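Local coordinates for protein LYND (Lyngbya aestuarii, PDB 4V1T) that probably uses ATP and magnesium to convert cysteine residues of a precursor peptide into thiazolines, as related YcaO cyclodehydratases do, at residues Ala106-Ala109 with Leu110-Pro113; Leu257-Ala260 with Ala261-Ala265; Asp553-Ala556 with Leu557-Tyr560; Gln580-Gln583 with Phe584-Asn588; Glu746-Leu749 with Tyr750-Val754. All coordinates share one frame; numbering follows the deposited sequence.

Contact 1: residues Ala106-Ala109 with Leu110-Pro113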
loop_
_atom_site.group_PDB
_atom_site.type_symbol
_atom_site.label_atom_id
_atom_site.label_comp_id
_atom_site.label_asym_id
_atom_site.label_seq_id
_atom_site.Cartn_x
_atom_site.Cartn_y
_atom_site.Cartn_z
ATOM N N ALA B 106 -16.726 -28.441 -14.675
ATOM C CA ALA B 106 -16.081 -28.588 -13.370
ATOM C C ALA B 106 -16.167 -30.027 -12.894
ATOM O O ALA B 106 -15.210 -30.562 -12.341
ATOM C CB ALA B 106 -16.718 -27.657 -12.349
ATOM N N ALA B 107 -17.321 -30.647 -13.101
ATOM C CA ALA B 107 -17.538 -32.020 -12.663
ATOM C C ALA B 107 -16.557 -32.978 -13.340
ATOM O O ALA B 107 -16.047 -33.908 -12.716
ATOM C CB ALA B 107 -18.969 -32.438 -12.959
ATOM N N GLU B 108 -16.290 -32.736 -14.619
ATOM C CA GLU B 108 -15.370 -33.585 -15.371
ATOM C C GLU B 108 -13.921 -33.366 -14.902
ATOM O O GLU B 108 -13.154 -34.317 -14.742
ATOM C CB GLU B 108 -15.489 -33.309 -16.871
ATOM C CG GLU B 108 -15.302 -34.543 -17.748
ATOM C CD GLU B 108 -16.488 -35.488 -17.696
ATOM O OE1 GLU B 108 -17.638 -35.011 -17.577
ATOM O OE2 GLU B 108 -16.261 -36.710 -17.779
ATOM N N ALA B 109 -13.558 -32.113 -14.676
ATOM C CA ALA B 109 -12.212 -31.786 -14.236
ATOM C C ALA B 109 -11.887 -32.416 -12.886
ATOM O O ALA B 109 -10.757 -32.826 -12.637
ATOM C CB ALA B 109 -12.041 -30.287 -14.159
ATOM N N LEU B 110 -12.889 -32.485 -12.021
ATOM C CA LEU B 110 -12.711 -33.011 -10.675
ATOM C C LEU B 110 -12.453 -34.519 -10.652
ATOM O O LEU B 110 -12.057 -35.059 -9.619
ATOM C CB LEU B 110 -13.938 -32.678 -9.817
ATOM C CG LEU B 110 -14.124 -31.218 -9.398
ATOM C CD1 LEU B 110 -15.447 -31.043 -8.676
ATOM C CD2 LEU B 110 -12.994 -30.748 -8.510
ATOM N N ARG B 111 -12.671 -35.190 -11.782
ATOM C CA ARG B 111 -12.435 -36.636 -11.894
ATOM C C ARG B 111 -10.963 -36.964 -12.101
ATOM O O ARG B 111 -10.581 -38.125 -12.088
ATOM C CB ARG B 111 -13.230 -37.227 -13.054
ATOM C CG ARG B 111 -14.728 -37.194 -12.860
ATOM C CD ARG B 111 -15.455 -37.837 -14.024
ATOM N NE ARG B 111 -16.905 -37.738 -13.900
ATOM C CZ ARG B 111 -17.569 -37.644 -12.747
ATOM N NH1 ARG B 111 -16.925 -37.644 -11.585
ATOM N NH2 ARG B 111 -18.895 -37.554 -12.748
ATOM N N GLN B 112 -10.145 -35.946 -12.312
ATOM C CA GLN B 112 -8.710 -36.146 -12.498
ATOM C C GLN B 112 -8.072 -36.594 -11.185
ATOM O O GLN B 112 -8.212 -35.906 -10.171
ATOM C CB GLN B 112 -8.043 -34.856 -12.974
ATOM C CG GLN B 112 -8.423 -34.428 -14.377
ATOM C CD GLN B 112 -7.903 -33.040 -14.705
ATOM O OE1 GLN B 112 -6.916 -32.890 -15.413
ATOM N NE2 GLN B 112 -8.571 -32.014 -14.180
ATOM N N PRO B 113 -7.378 -37.744 -11.193
ATOM C CA PRO B 113 -6.749 -38.164 -9.948
ATOM C C PRO B 113 -5.493 -37.351 -9.623
ATOM O O PRO B 113 -4.858 -36.780 -10.513
ATOM C CB PRO B 113 -6.409 -39.634 -10.196
ATOM C CG PRO B 113 -6.298 -39.766 -11.669
ATOM C CD PRO B 113 -7.195 -38.728 -12.277
#

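Contact 2: residues Leu257-Ala260 with Ala261-Ala265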
loop_
_atom_site.group_PDB
_atom_site.type_symbol
_atom_site.label_atom_id
_atom_site.label_comp_id
_atom_site.label_asym_id
_atom_site.label_seq_id
_atom_site.Cartn_x
_atom_site.Cartn_y
_atom_site.Cartn_z
ATOM N N LEU B 257 -4.813 -27.983 5.525
ATOM C CA LEU B 257 -5.091 -29.075 4.595
ATOM C C LEU B 257 -6.379 -28.840 3.792
ATOM O O LEU B 257 -6.461 -29.186 2.614
ATOM C CB LEU B 257 -5.181 -30.388 5.362
ATOM C CG LEU B 257 -3.890 -30.837 6.060
ATOM C CD1 LEU B 257 -4.141 -32.083 6.896
ATOM C CD2 LEU B 257 -2.765 -31.074 5.071
ATOM N N GLN B 258 -7.382 -28.254 4.433
ATOM C CA GLN B 258 -8.648 -27.959 3.769
ATOM C C GLN B 258 -8.449 -26.810 2.783
ATOM O O GLN B 258 -8.957 -26.827 1.665
ATOM C CB GLN B 258 -9.728 -27.614 4.801
ATOM C CG GLN B 258 -10.106 -28.768 5.730
ATOM C CD GLN B 258 -10.892 -29.859 5.037
ATOM O OE1 GLN B 258 -11.215 -29.760 3.851
ATOM N NE2 GLN B 258 -11.204 -30.910 5.774
ATOM N N PHE B 259 -7.688 -25.814 3.218
ATOM C CA PHE B 259 -7.278 -24.710 2.365
ATOM C C PHE B 259 -6.526 -25.252 1.146
ATOM O O PHE B 259 -6.778 -24.855 0.014
ATOM C CB PHE B 259 -6.402 -23.755 3.175
ATOM C CG PHE B 259 -6.265 -22.374 2.603
ATOM C CD1 PHE B 259 -6.605 -22.083 1.295
ATOM C CD2 PHE B 259 -5.760 -21.355 3.399
ATOM C CE1 PHE B 259 -6.451 -20.803 0.793
ATOM C CE2 PHE B 259 -5.597 -20.079 2.904
ATOM C CZ PHE B 259 -5.950 -19.800 1.601
ATOM N N ALA B 260 -5.608 -26.175 1.381
ATOM C CA ALA B 260 -4.860 -26.787 0.291
ATOM C C ALA B 260 -5.794 -27.550 -0.653
ATOM O O ALA B 260 -5.623 -27.515 -1.873
ATOM C CB ALA B 260 -3.795 -27.710 0.836
ATOM N N ALA B 261 -6.775 -28.244 -0.085
ATOM C CA ALA B 261 -7.728 -29.001 -0.894
ATOM C C ALA B 261 -8.465 -28.091 -1.894
ATOM O O ALA B 261 -8.609 -28.431 -3.069
ATOM C CB ALA B 261 -8.727 -29.721 0.000
ATOM N N THR B 262 -8.906 -26.934 -1.415
ATOM C CA THR B 262 -9.596 -25.960 -2.249
ATOM C C THR B 262 -8.720 -25.485 -3.404
ATOM O O THR B 262 -9.167 -25.407 -4.548
ATOM C CB THR B 262 -10.029 -24.742 -1.409
ATOM O OG1 THR B 262 -10.924 -25.175 -0.383
ATOM C CG2 THR B 262 -10.724 -23.698 -2.271
ATOM N N GLU B 263 -7.463 -25.165 -3.103
ATOM C CA GLU B 263 -6.553 -24.651 -4.123
ATOM C C GLU B 263 -6.123 -25.750 -5.095
ATOM O O GLU B 263 -5.817 -25.482 -6.266
ATOM C CB GLU B 263 -5.337 -23.997 -3.476
ATOM C CG GLU B 263 -5.656 -22.737 -2.693
ATOM C CD GLU B 263 -6.265 -21.636 -3.548
ATOM O OE1 GLU B 263 -5.865 -21.490 -4.723
ATOM O OE2 GLU B 263 -7.137 -20.905 -3.040
ATOM N N ILE B 264 -6.105 -26.981 -4.610
ATOM C CA ILE B 264 -5.838 -28.119 -5.466
ATOM C C ILE B 264 -6.981 -28.258 -6.476
ATOM O O ILE B 264 -6.749 -28.424 -7.661
ATOM C CB ILE B 264 -5.671 -29.411 -4.650
ATOM C CG1 ILE B 264 -4.303 -29.414 -3.963
ATOM C CG2 ILE B 264 -5.768 -30.645 -5.555
ATOM C CD1 ILE B 264 -4.192 -30.395 -2.804
ATOM N N ALA B 265 -8.209 -28.186 -5.975
ATOM C CA ALA B 265 -9.400 -28.271 -6.816
ATOM C C ALA B 265 -9.424 -27.152 -7.846
ATOM O O ALA B 265 -9.694 -27.382 -9.018
ATOM C CB ALA B 265 -10.654 -28.229 -5.964
#

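Contact 3: residues Asp553-Ala556 with Leu557-Tyr560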
loop_
_atom_site.group_PDB
_atom_site.type_symbol
_atom_site.label_atom_id
_atom_site.label_comp_id
_atom_site.label_asym_id
_atom_site.label_seq_id
_atom_site.Cartn_x
_atom_site.Cartn_y
_atom_site.Cartn_z
ATOM N N ASP B 553 35.610 10.582 -3.040
ATOM C CA ASP B 553 36.893 11.204 -3.325
ATOM C C ASP B 553 36.945 12.578 -2.668
ATOM O O ASP B 553 37.902 12.894 -1.964
ATOM C CB ASP B 553 37.122 11.306 -4.835
ATOM C CG ASP B 553 38.470 11.886 -5.184
ATOM O OD1 ASP B 553 38.583 13.132 -5.228
ATOM O OD2 ASP B 553 39.415 11.101 -5.430
ATOM N N GLY B 554 35.899 13.373 -2.883
ATOM C CA GLY B 554 35.799 14.693 -2.283
ATOM C C GLY B 554 35.852 14.661 -0.767
ATOM O O GLY B 554 36.534 15.484 -0.141
ATOM N N VAL B 555 35.131 13.712 -0.173
ATOM C CA VAL B 555 35.119 13.562 1.273
ATOM C C VAL B 555 36.510 13.169 1.753
ATOM O O VAL B 555 37.021 13.728 2.728
ATOM C CB VAL B 555 34.075 12.518 1.738
ATOM C CG1 VAL B 555 34.239 12.205 3.226
ATOM C CG2 VAL B 555 32.663 13.023 1.483
ATOM N N ALA B 556 37.122 12.218 1.058
ATOM C CA ALA B 556 38.451 11.726 1.449
ATOM C C ALA B 556 39.460 12.866 1.517
ATOM O O ALA B 556 40.201 12.986 2.484
ATOM C CB ALA B 556 38.929 10.659 0.478
ATOM N N LEU B 557 39.477 13.700 0.485
ATOM C CA LEU B 557 40.395 14.828 0.422
ATOM C C LEU B 557 40.196 15.739 1.616
ATOM O O LEU B 557 41.154 16.103 2.305
ATOM C CB LEU B 557 40.175 15.620 -0.874
ATOM C CG LEU B 557 40.508 14.905 -2.193
ATOM C CD1 LEU B 557 40.307 15.843 -3.370
ATOM C CD2 LEU B 557 41.924 14.345 -2.205
ATOM N N TRP B 558 38.944 16.105 1.859
ATOM C CA TRP B 558 38.601 17.012 2.944
ATOM C C TRP B 558 38.908 16.416 4.308
ATOM O O TRP B 558 39.568 17.048 5.140
ATOM C CB TRP B 558 37.120 17.386 2.858
ATOM C CG TRP B 558 36.525 17.879 4.148
ATOM C CD1 TRP B 558 36.854 19.013 4.830
ATOM C CD2 TRP B 558 35.470 17.251 4.891
ATOM N NE1 TRP B 558 36.079 19.123 5.967
ATOM C CE2 TRP B 558 35.217 18.059 6.019
ATOM C CE3 TRP B 558 34.714 16.088 4.707
ATOM C CZ2 TRP B 558 34.246 17.732 6.963
ATOM C CZ3 TRP B 558 33.751 15.767 5.644
ATOM C CH2 TRP B 558 33.525 16.586 6.759
ATOM N N TRP B 559 38.442 15.192 4.526
ATOM C CA TRP B 559 38.514 14.564 5.837
ATOM C C TRP B 559 39.936 14.257 6.301
ATOM O O TRP B 559 40.308 14.548 7.437
ATOM C CB TRP B 559 37.700 13.270 5.833
ATOM C CG TRP B 559 37.694 12.577 7.149
ATOM C CD1 TRP B 559 38.552 11.598 7.563
ATOM C CD2 TRP B 559 36.798 12.807 8.233
ATOM N NE1 TRP B 559 38.240 11.202 8.836
ATOM C CE2 TRP B 559 37.165 11.930 9.271
ATOM C CE3 TRP B 559 35.709 13.666 8.427
ATOM C CZ2 TRP B 559 36.492 11.894 10.485
ATOM C CZ3 TRP B 559 35.044 13.630 9.633
ATOM C CH2 TRP B 559 35.437 12.750 10.649
ATOM N N TYR B 560 40.730 13.652 5.428
ATOM C CA TYR B 560 42.031 13.137 5.833
ATOM C C TYR B 560 43.125 14.194 5.776
ATOM O O TYR B 560 44.120 14.094 6.495
ATOM C CB TYR B 560 42.397 11.914 4.989
ATOM C CG TYR B 560 41.506 10.746 5.313
ATOM C CD1 TYR B 560 41.674 10.014 6.494
ATOM C CD2 TYR B 560 40.448 10.404 4.474
ATOM C CE1 TYR B 560 40.829 8.964 6.804
ATOM C CE2 TYR B 560 39.608 9.358 4.775
ATOM C CZ TYR B 560 39.797 8.643 5.938
ATOM O OH TYR B 560 38.940 7.608 6.223
#

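Contact 4: residues Gln580-Gln583 with Phe584-Asn588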
loop_
_atom_site.group_PDB
_atom_site.type_symbol
_atom_site.label_atom_id
_atom_site.label_comp_id
_atom_site.label_asym_id
_atom_site.label_seq_id
_atom_site.Cartn_x
_atom_site.Cartn_y
_atom_site.Cartn_z
ATOM N N GLN B 580 13.927 25.647 5.190
ATOM C CA GLN B 580 12.927 25.042 6.050
ATOM C C GLN B 580 13.520 23.956 6.927
ATOM O O GLN B 580 13.147 23.811 8.085
ATOM C CB GLN B 580 11.801 24.444 5.210
ATOM C CG GLN B 580 10.915 25.469 4.530
ATOM C CD GLN B 580 9.954 24.831 3.549
ATOM O OE1 GLN B 580 9.921 25.196 2.376
ATOM N NE2 GLN B 580 9.165 23.871 4.025
ATOM N N LEU B 581 14.444 23.182 6.371
ATOM C CA LEU B 581 15.054 22.088 7.117
ATOM C C LEU B 581 15.978 22.605 8.207
ATOM O O LEU B 581 15.993 22.057 9.310
ATOM C CB LEU B 581 15.826 21.159 6.192
ATOM C CG LEU B 581 16.291 19.843 6.821
ATOM C CD1 LEU B 581 15.115 18.975 7.254
ATOM C CD2 LEU B 581 17.163 19.096 5.848
ATOM N N GLN B 582 16.743 23.651 7.901
ATOM C CA GLN B 582 17.598 24.293 8.903
ATOM C C GLN B 582 16.775 24.739 10.104
ATOM O O GLN B 582 17.193 24.572 11.250
ATOM C CB GLN B 582 18.322 25.498 8.314
ATOM C CG GLN B 582 19.509 25.152 7.443
ATOM C CD GLN B 582 20.326 26.379 7.077
ATOM O OE1 GLN B 582 19.832 27.299 6.414
ATOM N NE2 GLN B 582 21.582 26.399 7.512
ATOM N N GLN B 583 15.606 25.312 9.828
ATOM C CA GLN B 583 14.724 25.790 10.882
ATOM C C GLN B 583 14.174 24.614 11.677
ATOM O O GLN B 583 14.085 24.664 12.905
ATOM C CB GLN B 583 13.576 26.624 10.297
ATOM C CG GLN B 583 12.606 27.172 11.335
ATOM C CD GLN B 583 13.278 28.055 12.373
ATOM O OE1 GLN B 583 14.187 28.819 12.060
ATOM N NE2 GLN B 583 12.829 27.954 13.616
ATOM N N PHE B 584 13.813 23.552 10.970
ATOM C CA PHE B 584 13.320 22.351 11.620
ATOM C C PHE B 584 14.385 21.764 12.552
ATOM O O PHE B 584 14.070 21.266 13.631
ATOM C CB PHE B 584 12.917 21.318 10.578
ATOM C CG PHE B 584 12.537 19.991 11.168
ATOM C CD1 PHE B 584 11.239 19.750 11.576
ATOM C CD2 PHE B 584 13.484 18.990 11.325
ATOM C CE1 PHE B 584 10.885 18.533 12.120
ATOM C CE2 PHE B 584 13.136 17.770 11.865
ATOM C CZ PHE B 584 11.839 17.543 12.271
ATOM N N TYR B 585 15.641 21.813 12.116
ATOM C CA TYR B 585 16.758 21.376 12.947
ATOM C C TYR B 585 16.889 22.274 14.172
ATOM O O TYR B 585 17.051 21.790 15.289
ATOM C CB TYR B 585 18.058 21.380 12.141
ATOM C CG TYR B 585 18.332 20.057 11.487
ATOM C CD1 TYR B 585 17.521 19.588 10.469
ATOM C CD2 TYR B 585 19.399 19.264 11.895
ATOM C CE1 TYR B 585 17.757 18.371 9.872
ATOM C CE2 TYR B 585 19.646 18.043 11.303
ATOM C CZ TYR B 585 18.815 17.600 10.291
ATOM O OH TYR B 585 19.033 16.384 9.687
ATOM N N ARG B 586 16.818 23.583 13.953
ATOM C CA ARG B 586 16.861 24.554 15.042
ATOM C C ARG B 586 15.782 24.267 16.091
ATOM O O ARG B 586 16.001 24.434 17.295
ATOM C CB ARG B 586 16.687 25.972 14.492
ATOM C CG ARG B 586 17.924 26.841 14.611
ATOM C CD ARG B 586 17.684 28.218 14.027
ATOM N NE ARG B 586 18.417 28.386 12.777
ATOM C CZ ARG B 586 17.871 28.492 11.566
ATOM N NH1 ARG B 586 16.558 28.464 11.400
ATOM N NH2 ARG B 586 18.654 28.638 10.502
ATOM N N GLU B 587 14.617 23.830 15.623
ATOM C CA GLU B 587 13.492 23.546 16.504
ATOM C C GLU B 587 13.640 22.205 17.227
ATOM O O GLU B 587 12.967 21.954 18.227
ATOM C CB GLU B 587 12.191 23.567 15.704
ATOM C CG GLU B 587 11.792 24.958 15.217
ATOM C CD GLU B 587 10.637 24.928 14.233
ATOM O OE1 GLU B 587 10.193 23.818 13.860
ATOM O OE2 GLU B 587 10.178 26.017 13.825
ATOM N N ASN B 588 14.513 21.346 16.716
ATOM C CA ASN B 588 14.769 20.049 17.336
ATOM C C ASN B 588 16.210 19.923 17.832
ATOM O O ASN B 588 16.856 18.886 17.670
ATOM C CB ASN B 588 14.455 18.923 16.357
ATOM C CG ASN B 588 12.984 18.823 16.044
ATOM O OD1 ASN B 588 12.137 19.335 16.770
ATOM N ND2 ASN B 588 12.674 18.153 14.969
#

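Contact 5: residues Glu746-Leu749 with Tyr750-Val754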
loop_
_atom_site.group_PDB
_atom_site.type_symbol
_atom_site.label_atom_id
_atom_site.label_comp_id
_atom_site.label_asym_id
_atom_site.label_seq_id
_atom_site.Cartn_x
_atom_site.Cartn_y
_atom_site.Cartn_z
ATOM N N GLU B 746 49.838 6.529 -2.165
ATOM C CA GLU B 746 50.156 7.746 -2.909
ATOM C C GLU B 746 49.117 8.020 -4.001
ATOM O O GLU B 746 48.468 7.104 -4.491
ATOM C CB GLU B 746 51.559 7.638 -3.530
ATOM C CG GLU B 746 51.691 6.602 -4.649
ATOM C CD GLU B 746 53.130 6.421 -5.127
ATOM O OE1 GLU B 746 54.059 6.996 -4.518
ATOM O OE2 GLU B 746 53.340 5.692 -6.115
ATOM N N GLY B 747 48.963 9.290 -4.360
ATOM C CA GLY B 747 48.045 9.695 -5.410
ATOM C C GLY B 747 47.231 10.937 -5.083
ATOM O O GLY B 747 47.718 11.896 -4.489
ATOM N N ARG B 748 45.970 10.900 -5.479
ATOM C CA ARG B 748 45.084 12.046 -5.391
ATOM C C ARG B 748 44.902 12.580 -3.965
ATOM O O ARG B 748 44.751 13.790 -3.762
ATOM C CB ARG B 748 43.711 11.679 -5.976
ATOM C CG ARG B 748 43.700 11.433 -7.475
ATOM C CD ARG B 748 42.313 11.062 -7.974
ATOM N NE ARG B 748 41.295 11.999 -7.510
ATOM C CZ ARG B 748 40.987 13.141 -8.119
ATOM N NH1 ARG B 748 41.616 13.514 -9.228
ATOM N NH2 ARG B 748 40.040 13.921 -7.615
ATOM N N LEU B 749 44.903 11.680 -2.988
ATOM C CA LEU B 749 44.695 12.067 -1.595
ATOM C C LEU B 749 45.696 13.137 -1.163
ATOM O O LEU B 749 45.350 14.077 -0.448
ATOM C CB LEU B 749 44.801 10.845 -0.683
ATOM C CG LEU B 749 44.454 11.074 0.788
ATOM C CD1 LEU B 749 42.976 11.407 0.968
ATOM C CD2 LEU B 749 44.824 9.855 1.607
ATOM N N TYR B 750 46.929 13.000 -1.624
ATOM C CA TYR B 750 48.000 13.935 -1.291
ATOM C C TYR B 750 48.075 15.077 -2.300
ATOM O O TYR B 750 48.307 16.230 -1.926
ATOM C CB TYR B 750 49.359 13.196 -1.235
ATOM C CG TYR B 750 49.399 12.056 -0.229
ATOM C CD1 TYR B 750 49.784 12.278 1.085
ATOM C CD2 TYR B 750 49.037 10.764 -0.587
ATOM C CE1 TYR B 750 49.811 11.248 2.010
ATOM C CE2 TYR B 750 49.066 9.725 0.335
ATOM C CZ TYR B 750 49.444 9.977 1.629
ATOM O OH TYR B 750 49.471 8.949 2.537
ATOM N N ASP B 751 47.868 14.754 -3.576
ATOM C CA ASP B 751 48.197 15.670 -4.672
ATOM C C ASP B 751 47.114 16.713 -4.984
ATOM O O ASP B 751 47.431 17.874 -5.247
ATOM C CB ASP B 751 48.490 14.874 -5.947
ATOM C CG ASP B 751 49.684 13.944 -5.796
ATOM O OD1 ASP B 751 50.153 13.742 -4.658
ATOM O OD2 ASP B 751 50.149 13.405 -6.820
ATOM N N VAL B 752 45.847 16.306 -4.980
ATOM C CA VAL B 752 44.782 17.205 -5.435
ATOM C C VAL B 752 44.751 18.519 -4.641
ATOM O O VAL B 752 44.653 19.588 -5.245
ATOM C CB VAL B 752 43.393 16.526 -5.375
ATOM C CG1 VAL B 752 42.283 17.519 -5.735
ATOM C CG2 VAL B 752 43.362 15.332 -6.316
ATOM N N PRO B 753 44.839 18.450 -3.295
ATOM C CA PRO B 753 44.751 19.692 -2.510
ATOM C C PRO B 753 45.804 20.749 -2.847
ATOM O O PRO B 753 45.491 21.935 -2.756
ATOM C CB PRO B 753 44.919 19.208 -1.064
ATOM C CG PRO B 753 44.478 17.794 -1.088
ATOM C CD PRO B 753 44.902 17.262 -2.422
ATOM N N VAL B 754 47.017 20.347 -3.236
ATOM C CA VAL B 754 48.022 21.334 -3.596
ATOM C C VAL B 754 47.758 21.871 -5.000
ATOM O O VAL B 754 47.986 23.042 -5.276
ATOM C CB VAL B 754 49.471 20.783 -3.505
ATOM C CG1 VAL B 754 49.631 19.910 -2.264
ATOM C CG2 VAL B 754 49.868 20.015 -4.759
HETATM O O HOH W 1 50.933 11.482 -4.227
#

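Contact 1: residues Ala106-Ala109 with Leu110-Pro113
Q112 folds back onto A109, where the chain leaves helix 103-109 through a type I beta turn from A109 to Q112. Its CB lies 3.4 Å from A109 O, and CG and CD follow at 3.3 Å and 3.5 Å from that same A109 O. The first torsion keeps CG beside the backbone N of Q112, and the extended chain beyond it runs alongside the carbonyl. At the tip, NE2 donates to A109 O at 2.8 Å. This bond is nearly straight (169°), lies in the carbonyl plane on a lone pair, and leaves A109 O in the plane of the Q112 amide. Q112 N donates to the same A109 O at 3.2 Å, from above the carbonyl plane. Two bonds thus grip one oxygen. NE2 has a second acceptor, I268 O, which further fixes the turn of the amide. On the exposed side, A107 O lies over one face of the R111 guanidinium, offset toward its rim. E108 OE2 stays 4.1 Å from R111 NE, too far for a salt bridge. The turn leads into strand 114-118. A109, L110 and Q112 pack on helix 250-275, while A106 and L110 also touch W96 of helix 90-98.

Contact 2: residues Leu257-Ala260 with Ala261-Ala265
I264 closes tightly over A260, one turn back along helix 250-275. Its N donates to A260 O at 2.8 Å. The side chain leans on the same carbonyl, with I264 CG1 3.1 Å and CD1 3.3 Å from A260 O. CG1 sits beside the backbone N of I264 (chi1 -75°), which carries the branch back over that oxygen. A261 CB is also close, 3.3 Å from Q258 O. With an alanine here in place of I264, the cover of CG1 and CD1 over A260 O and the contact with L134 of helix 124-135 would probably be lost, opening a gap between the two helices. The other flank is looser, though it too is buried. F259 and E263 lie side by side, pointing the same way. E263 OE2 comes to the edge of the F259 ring, 3.9 Å from CE1, with ring and carboxylate planes 65° apart. Both residues pack on L298 of the second subunit and on L192 of strand 189-196. T262 OG1 lies 3.3 Å from Q258 O. The chemistry is therefore divided. Apolar branches seal the side toward helix 124-135. On the flank at the subunit interface, T262 OG1 is hydrogen-bonded across to S251 OG of the second subunit, while the buried E263 carboxylate forms a salt bridge with K266 of its own chain.

Contact 3: residues Asp553-Ala556 with Leu557-Tyr560
V555 O receives the N-H of W559 at 2.7 Å, with an N-H...O angle of 166°. This is an i to i+4 bond of the alpha helix 538-561, within the YcaO cyclodehydratase region. The V555 side chain lies about 9 Å from a bound magnesium ion. W559 CB also presses on V555 O, at 3.2 Å. V555 holds CG1 anti to its backbone N (chi1 171°), which turns this methyl toward the W558 indole, 4.2 Å from CE3. Around the helix, Y560 brings a ring edge to A556, and its CD2 lies 3.3 Å from A556 O. The polar ends of the aromatics are taken up outside the turn: W558 NE1 donates to Y674 O, W559 NE1 to T771 O, and Y560 OH is hydrogen-bonded to F740 O. D553 carries the charge of this turn. Its OD1 lies 3.7 Å from L557 CD1 and makes a salt bridge with R748 NH2, while OD2 accepts from R738 N. The carboxylate is buried, and these partners satisfy it. The two neighbouring aromatics also meet each other: W559 CD1 stands 3.4 Å above the plane of the Y560 ring, over its centre.

Contact 4: residues Gln580-Gln583 with Phe584-Asn588
F584 donates from its N to Q580 O at 3.0 Å, and its ring meets L581 obliquely, with CD2 4.4 Å from L581 CD1. Y585 lies side by side with L581, and the two point the same way. L581 CG is 3.7 Å from Y585 CE1, and L581 CD1 lies at the ring edge, in its plane. L581 reaches the ring with CG anti to the backbone N (chi1 -169°). Y585 OH is hydrogen-bonded to N642 OD1. L581 and Y585 form the buried face of an amphipathic helix, 576-587, which packs on helix 630-649 and strand 590-596 of the YcaO region. R586 belongs to the exposed face. Its guanidinium lies with one face over Q582 O, which sits 3.9 Å from the plane, over its centre. The approach of R586 NH1 to Q583 OE1 is too short in the model to be trusted in detail. E587 comes one turn after Q583, and its CG lies 3.3 Å from Q583 O. Q583 bends at chi2 (59°), and its NE2 donates a hydrogen bond to E587 OE2 at 3.3 Å. That bond is fairly straight (166°) and meets the oxygen on its anti side, out of the carboxylate plane. With an alanine here in place of Q583, E587 OE2 would probably be left without this donor, and its carboxylate set free to turn.

Contact 5: residues Glu746-Leu749 with Tyr750-Val754
This is a local contact round the first turn of helix 748-755, which packs L749 on A556 and Y560 of helix 538-561. G747 is at the N-cap, and its O takes two backbone donors. D751 N comes in the carbonyl plane at 3.0 Å, and Y750 N comes from above that plane at 3.2 Å. The backbone angles of G747 would jam any CB against the carbonyl O of E746, which calls for glycine. Water 1 accepts from G747 N at 3.0 Å and also lies by D751 OD1, at a distance too short to rely on. Y750 turns back toward the start of the turn, and its CE2 lies 4.0 Å from E746 CA. Its OH is hydrogen-bonded to F744 O. On another side, V752 CG2 sits 3.7 Å above the plane of the R748 guanidinium, over its centre. R748 bends at chi3 (50°) to bring the group there. R748 NH2 also makes a salt bridge to D600. P753 has no N-H to give, and its CD stands 3.8 Å from L749 O, which accepts instead from N561 ND2. The arrangement is that of a glycine N-cap followed by a short helix kinked at a proline.

In the fold
All five contacts are local, along a helix or round its end. Contacts 2 and 3 are fully buried, while contacts 1, 4 and 5 each have an exposed side. Contact 2 lies within helix 250-275, and contact 1 packs against that helix, L110 on A265. Contact 2 alone meets the second subunit. Contacts 3 and 5 hold two helices together, through the D553 to R748 salt bridge and L557 packing on V752. They lie on the opposite side of the chain's centre from contacts 1 and 2. Contact 4 stands apart, its nearest atoms about 15 Å from contact 3. Aromatics dominate contact 3, whereas contact 4 sets charged and amide groups on its outer face.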